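Local coordinates for protein putative C39-like peptidase (Bacillus anthracis, PDB 3ERV) that probably acts as a C39-like cysteine peptidase of the papain-like clan, although its substrate and precise role are not known, at residues 69-80 / 91-99. Sequence-based numbering, arbitrary orientation.
With EDO (1,2-ethanediol), chain B.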
ATOM      1  N   MET A  69      13.405  -1.414  -6.822  1.00 43.20           N
ATOM      2  CA  MET A  69      14.527  -2.136  -6.220  1.00 41.95           C
ATOM      3  C   MET A  69      15.234  -1.297  -5.153  1.00 41.94           C
ATOM      4  O   MET A  69      15.685  -1.802  -4.110  1.00 41.33           O
ATOM      5  CB  MET A  69      15.549  -2.596  -7.298  1.00 41.43           C
ATOM      6  CG  MET A  69      14.928  -3.496  -8.456  1.00 42.63           C
ATOM      7  SD  MET A  69      14.167  -4.970  -7.749  1.00 36.91           S
ATOM      8  CE  MET A  69      15.569  -5.584  -6.768  1.00 41.31           C
ATOM      9  N   LYS A  70      15.365  -0.002  -5.408  1.00 40.73           N
ATOM     10  CA  LYS A  70      15.980   0.859  -4.401  1.00 41.32           C
ATOM     11  C   LYS A  70      15.072   0.935  -3.173  1.00 39.44           C
ATOM     12  O   LYS A  70      15.517   0.878  -2.039  1.00 38.43           O
ATOM     13  CB  LYS A  70      16.254   2.265  -4.983  1.00 41.76           C
ATOM     14  CG  LYS A  70      16.939   3.212  -3.988  1.00 45.84           C
ATOM     15  CD  LYS A  70      18.057   4.025  -4.718  1.00 55.62           C
ATOM     16  CE  LYS A  70      18.759   5.075  -3.837  1.00 57.71           C
ATOM     17  NZ  LYS A  70      17.842   6.181  -3.416  1.00 60.80           N
ATOM     18  N   LEU A  71      13.772   1.036  -3.402  1.00 39.42           N
ATOM     19  CA  LEU A  71      12.829   1.135  -2.294  1.00 39.69           C
ATOM     20  C   LEU A  71      12.783  -0.179  -1.497  1.00 39.77           C
ATOM     21  O   LEU A  71      12.609  -0.176  -0.244  1.00 38.17           O
ATOM     22  CB  LEU A  71      11.413   1.503  -2.798  1.00 39.53           C
ATOM     23  CG  LEU A  71      11.350   2.899  -3.455  1.00 41.89           C
ATOM     24  CD1 LEU A  71       9.929   3.147  -3.927  1.00 42.06           C
ATOM     25  CD2 LEU A  71      11.772   4.009  -2.467  1.00 39.47           C
ATOM     26  N   ALA A  72      12.909  -1.288  -2.232  1.00 38.81           N
ATOM     27  CA  ALA A  72      12.935  -2.601  -1.595  1.00 38.30           C
ATOM     28  C   ALA A  72      14.159  -2.763  -0.680  1.00 39.05           C
ATOM     29  O   ALA A  72      14.085  -3.443   0.350  1.00 40.42           O
ATOM     30  CB  ALA A  72      12.912  -3.686  -2.617  1.00 37.55           C
ATOM     31  N   ASN A  73      15.290  -2.165  -1.047  1.00 38.93           N
ATOM     32  CA  ASN A  73      16.425  -2.255  -0.178  1.00 39.07           C
ATOM     33  C   ASN A  73      16.297  -1.293   1.001  1.00 39.78           C
ATOM     34  O   ASN A  73      16.783  -1.574   2.090  1.00 39.77           O
ATOM     35  CB  ASN A  73      17.720  -1.993  -0.949  1.00 39.86           C
ATOM     36  CG  ASN A  73      18.930  -2.191  -0.084  1.00 42.04           C
ATOM     37  OD1 ASN A  73      19.781  -1.339  -0.005  1.00 45.89           O
ATOM     38  ND2 ASN A  73      18.990  -3.330   0.595  1.00 46.38           N
ATOM     39  N   GLU A  74      15.648  -0.152   0.777  1.00 39.44           N
ATOM     40  CA  GLU A  74      15.592   0.919   1.778  1.00 40.59           C
ATOM     41  C   GLU A  74      14.521   0.796   2.845  1.00 40.42           C
ATOM     42  O   GLU A  74      14.653   1.371   3.908  1.00 39.06           O
ATOM     43  CB  GLU A  74      15.520   2.293   1.087  1.00 41.13           C
ATOM     44  CG  GLU A  74      16.882   2.659   0.419  1.00 44.33           C
ATOM     45  CD  GLU A  74      16.772   3.914  -0.452  1.00 53.67           C
ATOM     46  OE1 GLU A  74      15.631   4.384  -0.696  1.00 52.29           O
ATOM     47  OE2 GLU A  74      17.836   4.432  -0.901  1.00 59.71           O
ATOM     48  N   ILE A  75      13.445   0.077   2.543  1.00 40.01           N
ATOM     49  CA  ILE A  75      12.386  -0.108   3.491  1.00 40.92           C
ATOM     50  C   ILE A  75      12.955  -0.743   4.746  1.00 41.52           C
ATOM     51  O   ILE A  75      13.782  -1.643   4.676  1.00 40.86           O
ATOM     52  CB  ILE A  75      11.200  -0.947   2.929  1.00 41.52           C
ATOM     53  CG1 ILE A  75      10.059  -0.952   3.939  1.00 42.59           C
ATOM     54  CG2 ILE A  75      11.607  -2.372   2.669  1.00 40.57           C
ATOM     55  CD1 ILE A  75       9.224   0.244   3.936  1.00 41.45           C
ATOM     56  N   LYS A  76      12.545  -0.230   5.901  1.00 42.20           N
ATOM     57  CA  LYS A  76      12.997  -0.804   7.173  1.00 43.88           C
ATOM     58  C   LYS A  76      12.483  -2.257   7.250  1.00 44.35           C
ATOM     59  O   LYS A  76      11.341  -2.561   6.851  1.00 43.31           O
ATOM     60  CB  LYS A  76      12.474   0.055   8.311  1.00 44.87           C
ATOM     61  CG  LYS A  76      12.718  -0.496   9.744  1.00 51.86           C
ATOM     62  CD  LYS A  76      12.269   0.546  10.789  1.00 59.71           C
ATOM     63  CE  LYS A  76      12.705   0.191  12.231  1.00 62.80           C
ATOM     64  NZ  LYS A  76      12.538   1.394  13.130  1.00 63.12           N
ATOM     65  N   LYS A  77      13.330  -3.157   7.712  1.00 44.27           N
ATOM     66  CA  LYS A  77      12.953  -4.561   7.799  1.00 45.43           C
ATOM     67  C   LYS A  77      12.986  -5.095   9.224  1.00 46.09           C
ATOM     68  O   LYS A  77      13.816  -4.656  10.031  1.00 45.41           O
ATOM     69  CB  LYS A  77      13.921  -5.387   6.926  1.00 45.33           C
ATOM     70  CG  LYS A  77      13.827  -4.850   5.467  1.00 44.28           C
ATOM     71  CD  LYS A  77      14.331  -5.717   4.415  1.00 42.93           C
ATOM     72  CE  LYS A  77      14.168  -4.976   3.083  1.00 39.93           C
ATOM     73  NZ  LYS A  77      15.048  -3.721   3.088  1.00 38.11           N
ATOM     74  N   VAL A  78      12.124  -6.073   9.498  1.00 45.77           N
ATOM     75  CA  VAL A  78      12.200  -6.857  10.733  1.00 46.04           C
ATOM     76  C   VAL A  78      12.217  -8.348  10.436  1.00 46.19           C
ATOM     77  O   VAL A  78      11.702  -8.805   9.427  1.00 46.12           O
ATOM     78  CB  VAL A  78      11.060  -6.507  11.720  1.00 45.48           C
ATOM     79  CG1 VAL A  78      11.143  -5.058  12.149  1.00 43.43           C
ATOM     80  CG2 VAL A  78       9.666  -6.806  11.111  1.00 44.81           C
ATOM     81  N   ASP A  79      12.842  -9.122  11.304  1.00 47.30           N
ATOM     82  CA  ASP A  79      12.862 -10.559  11.108  1.00 48.27           C
ATOM     83  C   ASP A  79      11.449 -11.134  11.142  1.00 47.00           C
ATOM     84  O   ASP A  79      10.615 -10.650  11.900  1.00 47.03           O
ATOM     85  CB  ASP A  79      13.694 -11.221  12.183  1.00 48.48           C
ATOM     86  CG  ASP A  79      15.145 -11.068  11.939  1.00 53.59           C
ATOM     87  OD1 ASP A  79      15.505 -10.586  10.840  1.00 56.87           O
ATOM     88  OD2 ASP A  79      15.931 -11.422  12.831  1.00 56.65           O
ATOM     89  N   PHE A  80      11.206 -12.155  10.315  1.00 47.30           N
ATOM     90  CA  PHE A  80       9.934 -12.898  10.327  1.00 48.75           C
ATOM     91  C   PHE A  80       9.616 -13.501  11.730  1.00 49.05           C
ATOM     92  O   PHE A  80       8.505 -13.375  12.249  1.00 49.62           O
ATOM     93  CB  PHE A  80       9.959 -14.031   9.306  1.00 48.23           C
ATOM     94  CG  PHE A  80       8.607 -14.653   9.089  1.00 49.49           C
ATOM     95  CD1 PHE A  80       7.663 -14.024   8.288  1.00 48.34           C
ATOM     96  CD2 PHE A  80       8.266 -15.856   9.717  1.00 50.22           C
ATOM     97  CE1 PHE A  80       6.406 -14.598   8.099  1.00 51.16           C
ATOM     98  CE2 PHE A  80       7.008 -16.427   9.544  1.00 50.05           C
ATOM     99  CZ  PHE A  80       6.080 -15.814   8.727  1.00 48.65           C
ATOM    100  N   GLU A  91       6.400  -2.221  12.475  1.00 47.98           N
ATOM    101  CA  GLU A  91       7.788  -1.845  12.765  1.00 48.78           C
ATOM    102  C   GLU A  91       8.688  -1.835  11.500  1.00 47.70           C
ATOM    103  O   GLU A  91       9.515  -0.950  11.314  1.00 47.42           O
ATOM    104  CB  GLU A  91       8.378  -2.718  13.843  1.00 48.66           C
ATOM    105  CG  GLU A  91       9.544  -2.032  14.531  1.00 56.87           C
ATOM    106  CD  GLU A  91      10.372  -2.996  15.389  1.00 63.62           C
ATOM    107  OE1 GLU A  91       9.773  -3.972  15.922  1.00 68.84           O
ATOM    108  OE2 GLU A  91      11.602  -2.771  15.540  1.00 64.51           O
ATOM    109  N   GLY A  92       8.477  -2.794  10.622  1.00 46.11           N
ATOM    110  CA  GLY A  92       9.209  -2.818   9.364  1.00 45.28           C
ATOM    111  C   GLY A  92       8.585  -3.844   8.440  1.00 45.20           C
ATOM    112  O   GLY A  92       7.614  -4.543   8.827  1.00 43.92           O
ATOM    113  N   PHE A  93       9.159  -3.976   7.237  1.00 43.78           N
ATOM    114  CA  PHE A  93       8.769  -5.074   6.378  1.00 42.57           C
ATOM    115  C   PHE A  93       9.117  -6.393   7.053  1.00 42.88           C
ATOM    116  O   PHE A  93      10.259  -6.610   7.459  1.00 42.72           O
ATOM    117  CB  PHE A  93       9.427  -4.984   4.972  1.00 42.09           C
ATOM    118  CG  PHE A  93       8.927  -6.017   4.034  1.00 40.50           C
ATOM    119  CD1 PHE A  93       7.964  -5.700   3.093  1.00 38.81           C
ATOM    120  CD2 PHE A  93       9.383  -7.348   4.130  1.00 41.17           C
ATOM    121  CE1 PHE A  93       7.466  -6.705   2.205  1.00 40.66           C
ATOM    122  CE2 PHE A  93       8.880  -8.357   3.280  1.00 40.08           C
ATOM    123  CZ  PHE A  93       7.930  -8.042   2.313  1.00 35.82           C
ATOM    124  N   VAL A  94       8.151  -7.306   7.139  1.00 42.42           N
ATOM    125  CA  VAL A  94       8.372  -8.562   7.905  1.00 41.69           C
ATOM    126  C   VAL A  94       8.884  -9.695   7.009  1.00 41.88           C
ATOM    127  O   VAL A  94       8.138 -10.220   6.140  1.00 40.68           O
ATOM    128  CB  VAL A  94       7.069  -9.065   8.671  1.00 42.24           C
ATOM    129  CG1 VAL A  94       7.365 -10.365   9.492  1.00 43.33           C
ATOM    130  CG2 VAL A  94       6.508  -7.998   9.577  1.00 40.24           C
ATOM    131  N   GLY A  95      10.143 -10.078   7.214  1.00 38.82           N
ATOM    132  CA  GLY A  95      10.686 -11.151   6.468  1.00 39.98           C
ATOM    133  C   GLY A  95      11.198 -10.752   5.091  1.00 40.00           C
ATOM    134  O   GLY A  95      11.758  -9.644   4.922  1.00 40.96           O
ATOM    135  N   ASN A  96      10.999 -11.639   4.122  1.00 40.07           N
ATOM    136  CA  ASN A  96      11.712 -11.596   2.849  1.00 40.73           C
ATOM    137  C   ASN A  96      10.910 -10.917   1.750  1.00 40.28           C
ATOM    138  O   ASN A  96       9.863 -11.404   1.327  1.00 39.10           O
ATOM    139  CB  ASN A  96      12.133 -13.010   2.446  1.00 41.70           C
ATOM    140  CG  ASN A  96      13.278 -13.006   1.457  1.00 42.78           C
ATOM    141  OD1 ASN A  96      13.123 -12.527   0.315  1.00 41.64           O
ATOM    142  ND2 ASN A  96      14.449 -13.504   1.891  1.00 40.92           N
ATOM    143  N   ILE A  97      11.352  -9.718   1.362  1.00 40.05           N
ATOM    144  CA  ILE A  97      10.701  -8.964   0.303  1.00 39.45           C
ATOM    145  C   ILE A  97      10.943  -9.562  -1.118  1.00 39.47           C
ATOM    146  O   ILE A  97      10.140  -9.357  -2.023  1.00 39.17           O
ATOM    147  CB  ILE A  97      11.160  -7.481   0.361  1.00 40.03           C
ATOM    148  CG1 ILE A  97      10.220  -6.570  -0.466  1.00 39.56           C
ATOM    149  CG2 ILE A  97      12.670  -7.378  -0.039  1.00 39.56           C
ATOM    150  CD1 ILE A  97      10.368  -5.074  -0.094  1.00 36.62           C
ATOM    151  N   TYR A  98      12.019 -10.329  -1.279  1.00 40.84           N
ATOM    152  CA  TYR A  98      12.511 -10.748  -2.582  1.00 42.76           C
ATOM    153  C   TYR A  98      11.928 -12.084  -3.057  1.00 43.81           C
ATOM    154  O   TYR A  98      11.533 -12.228  -4.236  1.00 44.05           O
ATOM    155  CB  TYR A  98      14.042 -10.919  -2.552  1.00 42.88           C
ATOM    156  CG  TYR A  98      14.783  -9.633  -2.311  1.00 44.64           C
ATOM    157  CD1 TYR A  98      14.747  -8.600  -3.253  1.00 43.18           C
ATOM    158  CD2 TYR A  98      15.517  -9.436  -1.135  1.00 43.59           C
ATOM    159  CE1 TYR A  98      15.414  -7.398  -3.017  1.00 42.13           C
ATOM    160  CE2 TYR A  98      16.194  -8.238  -0.911  1.00 44.72           C
ATOM    161  CZ  TYR A  98      16.119  -7.221  -1.848  1.00 41.64           C
ATOM    162  OH  TYR A  98      16.772  -6.035  -1.588  1.00 42.97           O
ATOM    163  N   THR A  99      11.917 -13.073  -2.166  1.00 44.59           N
ATOM    164  CA  THR A  99      11.563 -14.440  -2.610  1.00 46.55           C
ATOM    165  C   THR A  99      10.533 -15.194  -1.741  1.00 47.27           C
ATOM    166  O   THR A  99      10.691 -15.283  -0.529  1.00 47.10           O
ATOM    167  CB  THR A  99      12.806 -15.328  -2.836  1.00 46.54           C
ATOM    168  OG1 THR A  99      12.375 -16.604  -3.324  1.00 48.73           O
ATOM    169  CG2 THR A  99      13.609 -15.537  -1.543  1.00 43.49           C
TER
HETATM  170  C1  EDO B   1      14.660  -8.866   2.418  1.00 54.22           C
HETATM  171  O1  EDO B   1      13.430  -8.563   3.067  1.00 46.38           O
HETATM  172  C2  EDO B   1      15.652  -9.561   3.309  1.00 52.86           C
HETATM  173  O2  EDO B   1      15.357 -10.954   3.416  1.00 57.32           O
HETATM  174  O   HOH W   1      16.833  -4.301  -3.790  1.00 43.45           O
HETATM  175  O   HOH W   2      17.216  -5.713   1.003  1.00 44.93           O
HETATM  176  O   HOH W   3       9.543   1.401  12.444  1.00 62.39           O
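The CD1 methyl of I97 packs against CB of A72 at 3.8 Å and meets CG2 of I75, which lies against CB of F93. This apolar centre joins the last turn of helix 68-74 to a short parallel pairing of strand 77-82 with strand 93-94, at one edge of a three-stranded mixed sheet in a C39-like fold. V52 of helix 50-61 touches I97, and L115 of helix 109-119 touches I75. CB of I97 lies above one face of the F93 ring, offset toward its rim, and CG2 sits 3.6 Å above the centre of the Y98 ring. On the other side of the sheet, V78 and V94 meet through their CG2 methyls. With CG1 anti to the backbone N (chi1 -178°), V94 presents that methyl to F80, 3.9 Å from CD1.

The backbone fastens the strands with three bonds: F93 N to K76 O, V78 N to F93 O at 2.8 Å, and G95 N to V78 O, nearly in line with the V78 C=O bond (172° at O). CA of G92 comes 3.3 Å from K76 O, which its lack of a side chain allows.

Further out, the K77 side chain folds back, bent at its last torsion (chi4 64°), NZ donating to A72 O in the last helical turn and, at 2.9 Å, to I75 O just beyond. Two waters link Y98 OH to M69 O and to N73 ND2, while 1,2-ethanediol, probably from the crystallisation liquor, donates through O1 to G95 O and accepts there from I97 N. A third water donates to E91 O at 2.6 Å and accepts from K76 NZ.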